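Nickel-dependent hydrogenase large subunit (Allochromatium vinosum, PDB 3MYR) carries the nickel-iron active site of a membrane-bound hydrogenase that oxidises molecular hydrogen, and probably recycles hydrogen released by nitrogenase. Local coordinates at residues V63-H68 and P213-V218; I91-I96 and G285-G290; H205-G210 and A240-L245; Q99-H104 and I439-M444; V76-R81 and Q478-M483. All blocks are in the same frame, centred on the assembly; numbering follows the deposited sequence.

Contacts 1, 2, 3 and 4 are buried, whereas contact 5 lies at the surface. The loop leading into helix 67-80 serves contact 1, beside the metals, and the far end of that helix contact 5, while helix 86-112 serves contacts 2 and 4. The chemistry follows the place in the fold. Contacts 3 and 4 join helix to helix through aliphatic and aromatic side chains, and contact 2 mixes leucine and isoleucine with an amide and a buried carboxylate. Contact 1 is made by loops, one of which supplies a metal-binding cysteine; contact 5 relies on backbone groups, one aspartate and a water. A salt bridge from Arg-92 to Glu-77 connects contacts 2 and 5.

Contact 1 (V63-H68 and P213-V218). With NFV (Ni-Fe oxidized active center), chain N.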
# COMPACT_ATOMS: atom_id res chain seq x y z
N VAL B 63 -0.64 1.59 0.84
CA VAL B 63 0.46 1.48 -0.14
C VAL B 63 -0.17 0.99 -1.44
O VAL B 63 -0.08 1.68 -2.45
CB VAL B 63 1.55 0.48 0.29
CG1 VAL B 63 2.61 0.31 -0.86
CG2 VAL B 63 2.22 1.02 1.49
N CYS B 64 -0.86 -0.16 -1.43
CA CYS B 64 -1.69 -0.46 -2.58
C CYS B 64 -3.05 0.27 -2.31
O CYS B 64 -4.10 -0.36 -2.19
CB CYS B 64 -1.89 -1.97 -2.82
SG CYS B 64 -2.55 -2.75 -1.28
N THR B 65 -3.02 1.59 -2.23
CA THR B 65 -4.27 2.31 -2.13
C THR B 65 -5.02 2.03 -3.47
O THR B 65 -4.40 1.43 -4.36
CB THR B 65 -4.03 3.81 -1.92
OG1 THR B 65 -5.30 4.41 -1.67
CG2 THR B 65 -3.37 4.43 -3.13
N LEU B 66 -6.31 2.33 -3.54
CA LEU B 66 -7.16 2.04 -4.71
C LEU B 66 -7.58 0.57 -4.84
O LEU B 66 -8.74 0.27 -5.15
CB LEU B 66 -6.57 2.67 -6.02
CG LEU B 66 -7.17 2.19 -7.37
CD1 LEU B 66 -7.10 3.26 -8.37
CD2 LEU B 66 -6.41 0.95 -7.87
N VAL B 67 -6.67 -0.39 -4.63
CA VAL B 67 -7.00 -1.74 -5.15
C VAL B 67 -8.13 -2.44 -4.37
O VAL B 67 -8.93 -3.14 -4.99
CB VAL B 67 -5.77 -2.73 -5.20
CG1 VAL B 67 -4.62 -2.06 -6.02
CG2 VAL B 67 -5.34 -3.08 -3.77
N HIS B 68 -8.24 -2.20 -3.05
CA HIS B 68 -9.38 -2.76 -2.35
C HIS B 68 -10.67 -1.99 -2.63
O HIS B 68 -11.72 -2.56 -2.46
CB HIS B 68 -9.11 -2.82 -0.83
CG HIS B 68 -8.00 -3.78 -0.48
ND1 HIS B 68 -8.17 -5.14 -0.47
CD2 HIS B 68 -6.71 -3.58 -0.12
CE1 HIS B 68 -7.02 -5.74 -0.17
NE2 HIS B 68 -6.12 -4.81 0.05
N PRO B 213 -3.05 9.51 -0.91
CA PRO B 213 -3.71 8.18 -0.92
C PRO B 213 -5.26 8.18 -0.72
O PRO B 213 -5.86 9.18 -0.28
CB PRO B 213 -3.04 7.44 0.27
CG PRO B 213 -1.65 8.22 0.49
CD PRO B 213 -2.12 9.64 0.24
N HIS B 214 -5.84 7.01 -0.99
CA HIS B 214 -7.20 6.71 -0.74
C HIS B 214 -8.22 7.48 -1.60
O HIS B 214 -9.13 8.12 -1.08
CB HIS B 214 -7.46 6.75 0.79
CG HIS B 214 -6.81 5.59 1.50
ND1 HIS B 214 -6.50 5.58 2.85
CD2 HIS B 214 -6.36 4.41 1.01
CE1 HIS B 214 -5.91 4.44 3.16
NE2 HIS B 214 -5.84 3.70 2.06
N PRO B 215 -8.12 7.37 -2.93
CA PRO B 215 -9.15 8.03 -3.73
C PRO B 215 -10.56 7.45 -3.51
O PRO B 215 -10.73 6.33 -2.93
CB PRO B 215 -8.67 7.79 -5.19
CG PRO B 215 -7.89 6.49 -5.08
CD PRO B 215 -7.12 6.67 -3.76
N ASN B 216 -11.57 8.16 -4.02
CA ASN B 216 -12.99 7.69 -3.88
C ASN B 216 -13.48 6.83 -5.04
O ASN B 216 -13.04 7.01 -6.19
CB ASN B 216 -13.91 8.93 -3.68
CG ASN B 216 -13.51 9.70 -2.40
OD1 ASN B 216 -12.98 10.81 -2.48
ND2 ASN B 216 -13.61 9.05 -1.27
N PHE B 217 -14.42 5.95 -4.73
CA PHE B 217 -15.00 5.04 -5.72
C PHE B 217 -16.49 5.04 -5.51
O PHE B 217 -16.96 5.55 -4.54
CB PHE B 217 -14.46 3.61 -5.55
CG PHE B 217 -13.01 3.53 -5.82
CD1 PHE B 217 -12.55 3.37 -7.12
CD2 PHE B 217 -12.10 3.79 -4.77
CE1 PHE B 217 -11.17 3.48 -7.37
CE2 PHE B 217 -10.74 3.82 -4.98
CZ PHE B 217 -10.25 3.67 -6.29
N VAL B 218 -17.27 4.60 -6.50
CA VAL B 218 -18.66 4.29 -6.19
C VAL B 218 -19.08 2.99 -6.85
O VAL B 218 -18.63 2.65 -7.98
CB VAL B 218 -19.70 5.33 -6.68
CG1 VAL B 218 -19.77 6.41 -5.78
CG2 VAL B 218 -19.37 5.82 -8.08
FE NFV N . -2.03 -5.00 -1.40
NI NFV N . -0.91 -3.17 0.72
C1 NFV N . -3.35 -5.63 -1.99
O1 NFV N . -4.35 -6.15 -2.50
C2 NFV N . -1.33 -4.93 -3.17
N2 NFV N . -0.92 -4.88 -4.28
C3 NFV N . -1.25 -6.68 -1.07
N3 NFV N . -0.78 -7.73 -0.84
O4 NFV N . -0.34 -4.17 -0.77
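Leu-66 and Phe-217 make the close-packed half of this contact, their side chains crossing at about a right angle. Leu-66 CG, set anti to its backbone N (chi1 167°), comes to 3.6 Å from Phe-217 CZ. Its CD1 meets the ring edge in plane, 3.8 Å from the same Phe-217 CZ. A branched aliphatic chain suits this spot because it can fill the angle beside a flat ring, with Met-95 packing against both. The chain here belongs to the CxxC motif (Cys-61 and Cys-64) of the [NiFe] hydrogenase large subunit, which supplies active-site cysteines: Cys-64 SG binds the iron at 2.3 Å, an ion also held by SG of Cys-558. Packing is looser toward Pro-215, whose CG stays 4.1 Å from Leu-66 CB. The polar link is Thr-65, whose OG1 accepts a hydrogen bond from His-214 N at 2.7 Å, although that oxygen is less surely placed. The imidazole of His-214 touches an iron-sulfur cluster, and its NE2 makes a weak bond to Cys-61 O.

Contact 2 (I91-I96 and G285-G290)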
# COMPACT_ATOMS: atom_id res chain seq x y z
N ILE B 91 -11.84 4.80 -17.02
CA ILE B 91 -11.27 5.53 -15.89
C ILE B 91 -10.70 4.58 -14.81
O ILE B 91 -9.59 4.81 -14.34
CB ILE B 91 -12.23 6.58 -15.33
CG1 ILE B 91 -12.37 7.71 -16.37
CG2 ILE B 91 -11.68 7.12 -13.88
CD1 ILE B 91 -13.66 8.67 -16.14
N ARG B 92 -11.41 3.48 -14.51
CA ARG B 92 -10.88 2.56 -13.55
C ARG B 92 -9.57 1.93 -14.05
O ARG B 92 -8.65 1.82 -13.29
CB ARG B 92 -11.87 1.47 -13.15
CG ARG B 92 -12.94 1.95 -12.13
CD ARG B 92 -14.01 0.78 -11.89
NE ARG B 92 -15.10 1.18 -11.01
CZ ARG B 92 -16.10 0.37 -10.65
NH1 ARG B 92 -16.06 -0.94 -11.01
NH2 ARG B 92 -17.07 0.84 -9.88
N ASN B 93 -9.50 1.54 -15.33
CA ASN B 93 -8.28 0.98 -15.87
C ASN B 93 -7.13 1.97 -15.73
O ASN B 93 -6.01 1.59 -15.36
CB ASN B 93 -8.39 0.63 -17.37
CG ASN B 93 -9.19 -0.63 -17.65
OD1 ASN B 93 -9.48 -0.95 -18.83
ND2 ASN B 93 -9.59 -1.34 -16.60
N LEU B 94 -7.36 3.22 -16.14
CA LEU B 94 -6.34 4.25 -16.03
C LEU B 94 -5.83 4.44 -14.58
O LEU B 94 -4.61 4.53 -14.32
CB LEU B 94 -6.91 5.58 -16.55
CG LEU B 94 -7.00 5.69 -18.08
CD1 LEU B 94 -7.96 6.85 -18.50
CD2 LEU B 94 -5.58 5.92 -18.69
N MET B 95 -6.75 4.45 -13.62
CA MET B 95 -6.36 4.61 -12.21
C MET B 95 -5.60 3.37 -11.76
O MET B 95 -4.65 3.48 -10.99
CB MET B 95 -7.62 4.82 -11.35
CG MET B 95 -8.29 6.17 -11.62
SD MET B 95 -9.80 6.41 -10.62
CE MET B 95 -10.60 4.80 -10.50
N ILE B 96 -6.03 2.18 -12.20
CA ILE B 96 -5.30 0.97 -11.84
C ILE B 96 -3.89 1.00 -12.41
O ILE B 96 -2.92 0.77 -11.69
CB ILE B 96 -6.03 -0.34 -12.30
CG1 ILE B 96 -7.33 -0.49 -11.54
CG2 ILE B 96 -5.09 -1.65 -12.21
CD1 ILE B 96 -8.31 -1.49 -12.27
N GLY B 285 -6.53 -12.33 -13.31
CA GLY B 285 -6.62 -11.50 -14.52
C GLY B 285 -7.30 -10.15 -14.24
O GLY B 285 -7.92 -9.94 -13.17
N ASP B 286 -7.16 -9.19 -15.16
CA ASP B 286 -7.70 -7.85 -14.97
C ASP B 286 -7.56 -7.01 -16.23
O ASP B 286 -6.88 -7.42 -17.17
CB ASP B 286 -6.96 -7.14 -13.83
CG ASP B 286 -7.85 -6.13 -13.09
OD1 ASP B 286 -7.65 -5.91 -11.89
OD2 ASP B 286 -8.73 -5.49 -13.74
N LEU B 287 -8.16 -5.83 -16.22
CA LEU B 287 -7.94 -4.78 -17.21
C LEU B 287 -8.62 -5.09 -18.54
O LEU B 287 -7.96 -5.35 -19.57
CB LEU B 287 -6.49 -4.39 -17.37
CG LEU B 287 -5.89 -3.84 -16.04
CD1 LEU B 287 -4.35 -3.88 -16.17
CD2 LEU B 287 -6.38 -2.39 -15.72
N PRO B 288 -9.96 -5.02 -18.54
CA PRO B 288 -10.73 -5.32 -19.78
C PRO B 288 -10.63 -4.17 -20.80
O PRO B 288 -10.50 -3.03 -20.40
CB PRO B 288 -12.18 -5.45 -19.25
CG PRO B 288 -12.20 -4.50 -18.03
CD PRO B 288 -10.84 -4.78 -17.37
N THR B 289 -10.69 -4.47 -22.11
CA THR B 289 -10.65 -3.48 -23.17
C THR B 289 -11.96 -2.67 -23.26
O THR B 289 -11.96 -1.51 -23.71
CB THR B 289 -10.45 -4.13 -24.59
OG1 THR B 289 -11.45 -5.12 -24.76
CG2 THR B 289 -9.07 -4.79 -24.74
N GLY B 290 -13.05 -3.25 -22.76
CA GLY B 290 -14.37 -2.65 -22.92
C GLY B 290 -15.11 -2.53 -21.60
O GLY B 290 -14.53 -2.70 -20.52
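Leu-287 points its CD2 methyl between Asn-93 and Ile-96, which stand one helical turn apart on helix 86-112. Its side chain slides past both in the opposite direction, so that the methyl lies alongside them. Leu-287 CD2 is 3.8 Å from Ile-96 CG2 and also 3.8 Å from Asn-93 CG. Leucine fits because its fork, beyond a CG anti to the carbonyl carbon (chi1 -61°), gives CD2 to this helix and CD1 to Leu-440 of helix 426-456. The side chain of Asn-93 crosses Pro-288 at a slant, and as modelled Asn-93 OD1 sits 2.8 Å from Pro-288 O; the amide is probably turned over, and turned back it may form a hydrogen bond. Asp-286 lies beyond Ile-96, with OD2 4.3 Å from Ile-96 CD1. That OD2 accepts a hydrogen bond from Leu-287 N at 2.6 Å and forms a salt bridge with Arg-74, while OD1 receives Glu-484 N. The strand, 141° from the helix direction, is held to Arg-74 and Glu-484 by polar bonds. Against the helix it uses apolar contact of Leu-287 with Ile-96 and the undecided amide contact of Asn-93, and the arginine would be expected to keep the buried aspartate ionised.

Contact 3 (H205-G210 and A240-L245)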
# COMPACT_ATOMS: atom_id res chain seq x y z
N HIS B 205 -4.41 10.12 -9.58
CA HIS B 205 -5.54 9.71 -8.75
C HIS B 205 -6.35 10.90 -8.14
O HIS B 205 -7.57 10.78 -7.93
CB HIS B 205 -5.07 8.82 -7.59
CG HIS B 205 -4.67 7.45 -8.04
ND1 HIS B 205 -4.17 6.50 -7.17
CD2 HIS B 205 -4.77 6.85 -9.26
CE1 HIS B 205 -4.03 5.36 -7.82
NE2 HIS B 205 -4.37 5.55 -9.09
N ALA B 206 -5.71 12.04 -7.92
CA ALA B 206 -6.45 13.14 -7.29
C ALA B 206 -7.43 13.74 -8.30
O ALA B 206 -8.57 14.07 -7.96
CB ALA B 206 -5.47 14.21 -6.77
N ILE B 207 -7.04 13.77 -9.57
CA ILE B 207 -7.94 14.29 -10.57
C ILE B 207 -9.26 13.48 -10.69
O ILE B 207 -10.34 14.03 -10.58
CB ILE B 207 -7.25 14.46 -11.93
CG1 ILE B 207 -6.18 15.55 -11.83
CG2 ILE B 207 -8.31 14.78 -13.09
CD1 ILE B 207 -5.24 15.62 -13.13
N PHE B 208 -9.15 12.17 -10.73
CA PHE B 208 -10.31 11.32 -10.93
C PHE B 208 -10.90 10.94 -9.57
O PHE B 208 -12.10 10.74 -9.48
CB PHE B 208 -9.79 10.05 -11.59
CG PHE B 208 -9.49 10.25 -13.07
CD1 PHE B 208 -10.53 10.58 -13.95
CD2 PHE B 208 -8.21 10.09 -13.56
CE1 PHE B 208 -10.29 10.75 -15.35
CE2 PHE B 208 -7.94 10.25 -14.95
CZ PHE B 208 -9.01 10.58 -15.85
N GLY B 209 -10.06 10.86 -8.53
CA GLY B 209 -10.52 10.23 -7.31
C GLY B 209 -10.53 11.20 -6.15
O GLY B 209 -10.82 10.79 -5.04
N GLY B 210 -10.09 12.47 -6.39
CA GLY B 210 -10.18 13.49 -5.33
C GLY B 210 -8.94 13.58 -4.46
O GLY B 210 -8.63 14.65 -3.96
N ALA B 240 -6.30 17.57 -20.23
CA ALA B 240 -4.95 17.93 -20.69
C ALA B 240 -3.95 17.63 -19.59
O ALA B 240 -2.88 17.17 -19.88
CB ALA B 240 -4.86 19.40 -21.03
N GLU B 241 -4.30 17.93 -18.34
CA GLU B 241 -3.39 17.58 -17.21
C GLU B 241 -3.19 16.05 -17.12
O GLU B 241 -2.10 15.56 -16.89
CB GLU B 241 -3.99 18.09 -15.89
CG GLU B 241 -4.24 19.63 -15.87
CD GLU B 241 -4.82 20.14 -14.50
OE1 GLU B 241 -4.03 20.67 -13.69
OE2 GLU B 241 -6.00 19.91 -14.19
N VAL B 242 -4.25 15.28 -17.33
CA VAL B 242 -4.14 13.84 -17.25
C VAL B 242 -3.16 13.36 -18.34
O VAL B 242 -2.30 12.49 -18.11
CB VAL B 242 -5.48 13.22 -17.47
CG1 VAL B 242 -5.37 11.65 -17.69
CG2 VAL B 242 -6.45 13.60 -16.33
N ARG B 243 -3.29 13.95 -19.54
CA ARG B 243 -2.40 13.53 -20.61
C ARG B 243 -0.92 13.73 -20.26
O ARG B 243 -0.05 12.89 -20.55
CB ARG B 243 -2.70 14.32 -21.87
CG ARG B 243 -1.70 13.90 -22.96
CD ARG B 243 -1.65 14.94 -24.09
NE ARG B 243 -2.70 14.60 -25.05
CZ ARG B 243 -2.56 13.69 -26.03
NH1 ARG B 243 -1.42 13.01 -26.20
NH2 ARG B 243 -3.60 13.45 -26.82
N ASN B 244 -0.60 14.89 -19.70
CA ASN B 244 0.81 15.14 -19.34
C ASN B 244 1.32 14.16 -18.28
O ASN B 244 2.48 13.75 -18.30
CB ASN B 244 1.00 16.60 -18.87
CG ASN B 244 1.05 17.58 -20.05
OD1 ASN B 244 0.82 17.21 -21.19
ND2 ASN B 244 1.34 18.84 -19.77
N LEU B 245 0.46 13.82 -17.32
CA LEU B 245 0.90 12.86 -16.26
C LEU B 245 1.24 11.47 -16.86
O LEU B 245 2.21 10.86 -16.48
CB LEU B 245 -0.18 12.73 -15.16
CG LEU B 245 -0.31 14.01 -14.35
CD1 LEU B 245 -1.74 14.06 -13.63
CD2 LEU B 245 0.93 14.10 -13.36
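Ile-207 of helix 203-209 projects toward Glu-241, Val-242 and Leu-245 of helix 236-265, forming a roughly antiparallel helix pair whose local axes lie 10.6 Å apart, with 144° between their directions. Apolar packing carries the pair. Ile-207 and Leu-245 reach for each other tip to tip, their CD1 atoms 3.9 Å apart. The CG2 branch of Ile-207, placed anti to its own backbone N, crosses Val-242 obliquely and meets Val-242 CG2 at 3.9 Å. Beta-branched residues suit such a spacing: each offers two branches close to its backbone, and Ile-207 uses CG2 and CD1 for different partners. Phe-208 adds its ring, crossing Val-242 at about a right angle.

Polar groups lie at the margin. Glu-241 lends only its aliphatic base, CB at 3.9 Å from Ile-207 CD1, and its carboxylate (OE2) forms salt bridges with Arg-238 and Lys-237 of the same helix. Away from helix 236-265, His-205 donates from NE2 to Met-95 O and so ties the short helix to helix 86-112. Ile-207 also touches Thr-237 of the small subunit, which places the pair near the subunit interface.

The helix ends at Gly-210, whose N still bonds to Ala-206 O but whose phi is +91°, a conformation easy for glycine. On the aromatic side, Phe-208 CE2 meets both methyls of Val-242, 3.9 Å from CG2 and 4.0 Å from CG1.

Contact 4 (Q99-H104 and I439-M444)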
# COMPACT_ATOMS: atom_id res chain seq x y z
N GLN B 99 -1.75 3.28 -10.53
CA GLN B 99 -1.37 2.74 -9.20
C GLN B 99 -0.18 1.74 -9.31
O GLN B 99 0.73 1.70 -8.47
CB GLN B 99 -2.59 2.04 -8.55
CG GLN B 99 -2.23 1.25 -7.27
CD GLN B 99 -1.62 2.17 -6.18
OE1 GLN B 99 -1.97 3.32 -6.09
NE2 GLN B 99 -0.69 1.63 -5.35
N TYR B 100 -0.26 0.81 -10.29
CA TYR B 100 0.83 -0.09 -10.55
C TYR B 100 2.15 0.65 -10.72
O TYR B 100 3.18 0.25 -10.17
CB TYR B 100 0.61 -0.85 -11.88
CG TYR B 100 -0.02 -2.18 -11.67
CD1 TYR B 100 -1.41 -2.30 -11.44
CD2 TYR B 100 0.72 -3.33 -11.83
CE1 TYR B 100 -2.05 -3.55 -11.36
CE2 TYR B 100 0.09 -4.58 -11.75
CZ TYR B 100 -1.28 -4.70 -11.56
OH TYR B 100 -1.86 -6.01 -11.52
N ILE B 101 2.13 1.65 -11.58
CA ILE B 101 3.40 2.32 -11.96
C ILE B 101 3.97 3.04 -10.74
O ILE B 101 5.12 2.89 -10.42
CB ILE B 101 3.12 3.23 -13.11
CG1 ILE B 101 2.84 2.29 -14.32
CG2 ILE B 101 4.37 4.07 -13.46
CD1 ILE B 101 1.95 3.01 -15.30
N HIS B 102 3.13 3.79 -10.02
CA HIS B 102 3.55 4.49 -8.83
C HIS B 102 4.14 3.47 -7.86
O HIS B 102 5.18 3.66 -7.29
CB HIS B 102 2.32 5.19 -8.19
CG HIS B 102 2.64 5.93 -6.94
ND1 HIS B 102 2.64 5.33 -5.69
CD2 HIS B 102 3.04 7.22 -6.74
CE1 HIS B 102 2.96 6.25 -4.78
NE2 HIS B 102 3.25 7.38 -5.40
N ASP B 103 3.39 2.40 -7.61
CA ASP B 103 3.69 1.45 -6.55
C ASP B 103 4.99 0.62 -6.89
O ASP B 103 5.88 0.50 -6.07
CB ASP B 103 2.46 0.54 -6.46
CG ASP B 103 2.41 -0.29 -5.22
OD1 ASP B 103 3.49 -0.63 -4.63
OD2 ASP B 103 1.24 -0.63 -4.81
N HIS B 104 5.13 0.12 -8.12
CA HIS B 104 6.33 -0.64 -8.50
C HIS B 104 7.59 0.19 -8.46
O HIS B 104 8.63 -0.34 -8.06
CB HIS B 104 6.17 -1.22 -9.93
CG HIS B 104 5.23 -2.40 -9.99
ND1 HIS B 104 4.75 -3.01 -8.84
CD2 HIS B 104 4.78 -3.15 -11.03
CE1 HIS B 104 4.03 -4.06 -9.18
NE2 HIS B 104 4.00 -4.15 -10.50
N ILE B 439 4.77 -2.78 -19.68
CA ILE B 439 3.59 -3.19 -20.45
C ILE B 439 2.42 -2.26 -20.07
O ILE B 439 1.66 -1.85 -20.93
CB ILE B 439 3.23 -4.67 -20.17
CG1 ILE B 439 4.33 -5.59 -20.79
CG2 ILE B 439 1.77 -5.01 -20.72
CD1 ILE B 439 4.15 -7.04 -20.44
N LEU B 440 2.28 -1.94 -18.78
CA LEU B 440 1.11 -1.18 -18.31
C LEU B 440 1.24 0.27 -18.76
O LEU B 440 0.25 0.93 -19.09
CB LEU B 440 1.01 -1.20 -16.80
CG LEU B 440 0.31 -2.47 -16.37
CD1 LEU B 440 0.44 -2.64 -14.89
CD2 LEU B 440 -1.15 -2.28 -16.68
N VAL B 441 2.44 0.80 -18.68
CA VAL B 441 2.59 2.19 -19.06
C VAL B 441 2.30 2.43 -20.56
O VAL B 441 1.63 3.38 -20.86
CB VAL B 441 3.97 2.81 -18.61
CG1 VAL B 441 5.04 2.60 -19.68
CG2 VAL B 441 3.75 4.22 -18.33
N ASP B 442 2.66 1.50 -21.44
CA ASP B 442 2.26 1.56 -22.84
C ASP B 442 0.76 1.42 -23.00
O ASP B 442 0.24 2.01 -23.88
CB ASP B 442 2.94 0.47 -23.71
CG ASP B 442 4.47 0.68 -23.82
OD1 ASP B 442 5.18 -0.22 -24.34
OD2 ASP B 442 4.96 1.77 -23.41
N ALA B 443 0.08 0.63 -22.17
CA ALA B 443 -1.37 0.47 -22.33
C ALA B 443 -2.19 1.74 -21.97
O ALA B 443 -3.35 1.89 -22.43
CB ALA B 443 -1.86 -0.70 -21.50
N MET B 444 -1.63 2.58 -21.09
CA MET B 444 -2.31 3.76 -20.57
C MET B 444 -2.77 4.65 -21.69
O MET B 444 -3.84 5.21 -21.56
CB MET B 444 -1.41 4.61 -19.64
CG MET B 444 -0.98 3.90 -18.31
SD MET B 444 -2.33 3.86 -17.15
CE MET B 444 -2.30 5.61 -16.61
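Leu-440 lays its CD1 methyl over one face of the Tyr-100 ring, a CH-pi contact displaced toward the rim. The methyl is modelled too close to the ring, so its 3.6 Å from the Tyr-100 centroid and its 30° off the ring normal are doubtful. An aromatic ring suits this place because it can take a methyl on its face while keeping a polar end for another partner. Next to it, Ile-101 has CG1 anti to its carbonyl carbon (chi1 -70°), leading toward the other helix, and its CD1 lies 3.7 Å from Val-441 CG2, the side chains crossing at about a right angle. The same Ile-101 CD1 is 4.3 Å from Met-444 CG, so one methyl serves two residues of the opposite helix.

In the second shell, the hydroxyl of Tyr-100 is hydrogen-bonded to Glu-484 O, which fixes the far end of the ring against strand 476-485. On another side of its helix, Gln-99 NE2 donates to Asp-103 OD2 at 3.0 Å, on the anti side and 33° out of the carboxylate plane; it also bonds weakly to Val-63 O. Asp-103 OD1 pairs with Arg-487, tying the helix to the nickel-iron pocket.

Helices 86-112 and 426-456 run roughly antiparallel here, with local axes 9.9 Å apart. Helix 236-265 packs against both, Val-253 on Ile-101 and Met-249 on Val-441, while helix 390-399 sets Arg-393 against Tyr-100.

Contact 5 (V76-R81 and Q478-M483); sequences VEDALR and QGVGIM
Ala-79 and Gly-479 bring their CA atoms to 3.7 Å, where helix 76-80 runs roughly antiparallel to strand 478-483 with local axes 5.7 Å apart. The strand is an outer member of a three-stranded antiparallel meander, with the end of helix 67-80 against it. Glycine allows this closeness: a CB on Gly-479 would point at the helix and collide with Ala-79 N. Alanine is similarly apt, its CB resting 3.6 Å from Gly-479 N. Chi1 of Asp-78 (-172°) sets CG anti to the backbone N, on the side of the strand. Its OD2 takes a hydrogen bond from Val-480 N at 2.9 Å, fairly straight at 160°, on the anti side and 33° out of the carboxylate plane. Val-480 leaves its backbone away from the helix and packs on Trp-493, though its CG1 stays 3.9 Å from Asp-78 OD2. Ala-79 CA makes a CA-H...O contact with Gln-478 O, at 3.4 Å. At the exposed end one water accepts from Gln-478 N at 2.9 Å and donates to Ala-79 O at 3.1 Å.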
# COMPACT_ATOMS: atom_id res chain seq x y z
N VAL B 76 -19.58 -5.89 -5.16
CA VAL B 76 -20.98 -5.44 -5.14
C VAL B 76 -21.66 -5.45 -6.54
O VAL B 76 -22.79 -5.97 -6.68
CB VAL B 76 -21.19 -4.07 -4.45
CG1 VAL B 76 -22.73 -3.80 -4.36
CG2 VAL B 76 -20.56 -4.09 -3.00
N GLU B 77 -20.95 -4.94 -7.55
CA GLU B 77 -21.42 -5.00 -8.92
C GLU B 77 -21.62 -6.47 -9.37
O GLU B 77 -22.62 -6.78 -10.02
CB GLU B 77 -20.40 -4.29 -9.81
CG GLU B 77 -20.45 -2.72 -9.62
CD GLU B 77 -19.13 -2.02 -9.88
OE1 GLU B 77 -18.18 -2.65 -10.46
OE2 GLU B 77 -19.08 -0.80 -9.54
N ASP B 78 -20.74 -7.37 -8.94
CA ASP B 78 -20.91 -8.79 -9.28
C ASP B 78 -22.16 -9.34 -8.61
O ASP B 78 -22.95 -10.04 -9.26
CB ASP B 78 -19.65 -9.61 -8.89
CG ASP B 78 -19.71 -11.04 -9.41
OD1 ASP B 78 -19.68 -11.18 -10.63
OD2 ASP B 78 -19.83 -12.03 -8.63
N ALA B 79 -22.34 -9.06 -7.31
CA ALA B 79 -23.47 -9.62 -6.56
C ALA B 79 -24.82 -9.19 -7.15
O ALA B 79 -25.81 -9.98 -7.18
CB ALA B 79 -23.38 -9.17 -5.08
N LEU B 80 -24.84 -7.97 -7.66
CA LEU B 80 -26.06 -7.24 -8.01
C LEU B 80 -26.25 -7.20 -9.52
O LEU B 80 -27.34 -6.80 -10.02
CB LEU B 80 -25.91 -5.83 -7.52
CG LEU B 80 -26.51 -5.54 -6.15
CD1 LEU B 80 -27.09 -6.67 -5.25
CD2 LEU B 80 -26.09 -4.29 -5.45
N ARG B 81 -25.21 -7.64 -10.24
CA ARG B 81 -25.12 -7.61 -11.74
C ARG B 81 -25.27 -6.22 -12.27
O ARG B 81 -26.12 -5.96 -13.12
CB ARG B 81 -26.16 -8.54 -12.44
CG ARG B 81 -26.50 -9.70 -11.53
CD ARG B 81 -25.93 -11.01 -11.94
NE ARG B 81 -27.08 -11.88 -12.30
CZ ARG B 81 -27.58 -12.06 -13.54
NH1 ARG B 81 -28.63 -12.89 -13.72
NH2 ARG B 81 -27.04 -11.45 -14.61
N GLN B 478 -24.98 -12.65 -3.63
CA GLN B 478 -23.57 -12.80 -3.32
C GLN B 478 -22.76 -12.69 -4.56
O GLN B 478 -23.28 -12.91 -5.66
CB GLN B 478 -23.30 -14.14 -2.66
CG GLN B 478 -23.62 -15.40 -3.47
CD GLN B 478 -23.53 -16.60 -2.55
OE1 GLN B 478 -24.21 -16.65 -1.54
NE2 GLN B 478 -22.65 -17.51 -2.85
N GLY B 479 -21.54 -12.19 -4.41
CA GLY B 479 -20.68 -11.91 -5.57
C GLY B 479 -19.20 -11.84 -5.20
O GLY B 479 -18.83 -11.80 -4.00
N VAL B 480 -18.33 -11.88 -6.19
CA VAL B 480 -16.89 -11.75 -5.91
C VAL B 480 -16.32 -10.66 -6.78
O VAL B 480 -16.68 -10.54 -7.97
CB VAL B 480 -16.19 -13.11 -6.11
CG1 VAL B 480 -16.55 -13.71 -7.48
CG2 VAL B 480 -14.68 -13.01 -5.90
N GLY B 481 -15.52 -9.80 -6.17
CA GLY B 481 -14.81 -8.73 -6.89
C GLY B 481 -13.36 -9.15 -7.02
O GLY B 481 -12.73 -9.48 -6.02
N ILE B 482 -12.90 -9.30 -8.25
CA ILE B 482 -11.52 -9.72 -8.48
C ILE B 482 -10.71 -8.57 -9.03
O ILE B 482 -11.23 -7.59 -9.60
CB ILE B 482 -11.38 -10.99 -9.40
CG1 ILE B 482 -12.01 -10.76 -10.75
CG2 ILE B 482 -12.08 -12.14 -8.82
CD1 ILE B 482 -11.04 -10.05 -11.85
N MET B 483 -9.41 -8.66 -8.83
CA MET B 483 -8.53 -7.63 -9.35
C MET B 483 -7.11 -8.22 -9.37
O MET B 483 -6.83 -9.14 -8.60
CB MET B 483 -8.58 -6.42 -8.44
CG MET B 483 -7.24 -5.75 -8.38
SD MET B 483 -7.57 -4.09 -8.07
CE MET B 483 -6.45 -3.27 -9.20
O HOH W 1 -26.24 -12.86 -6.26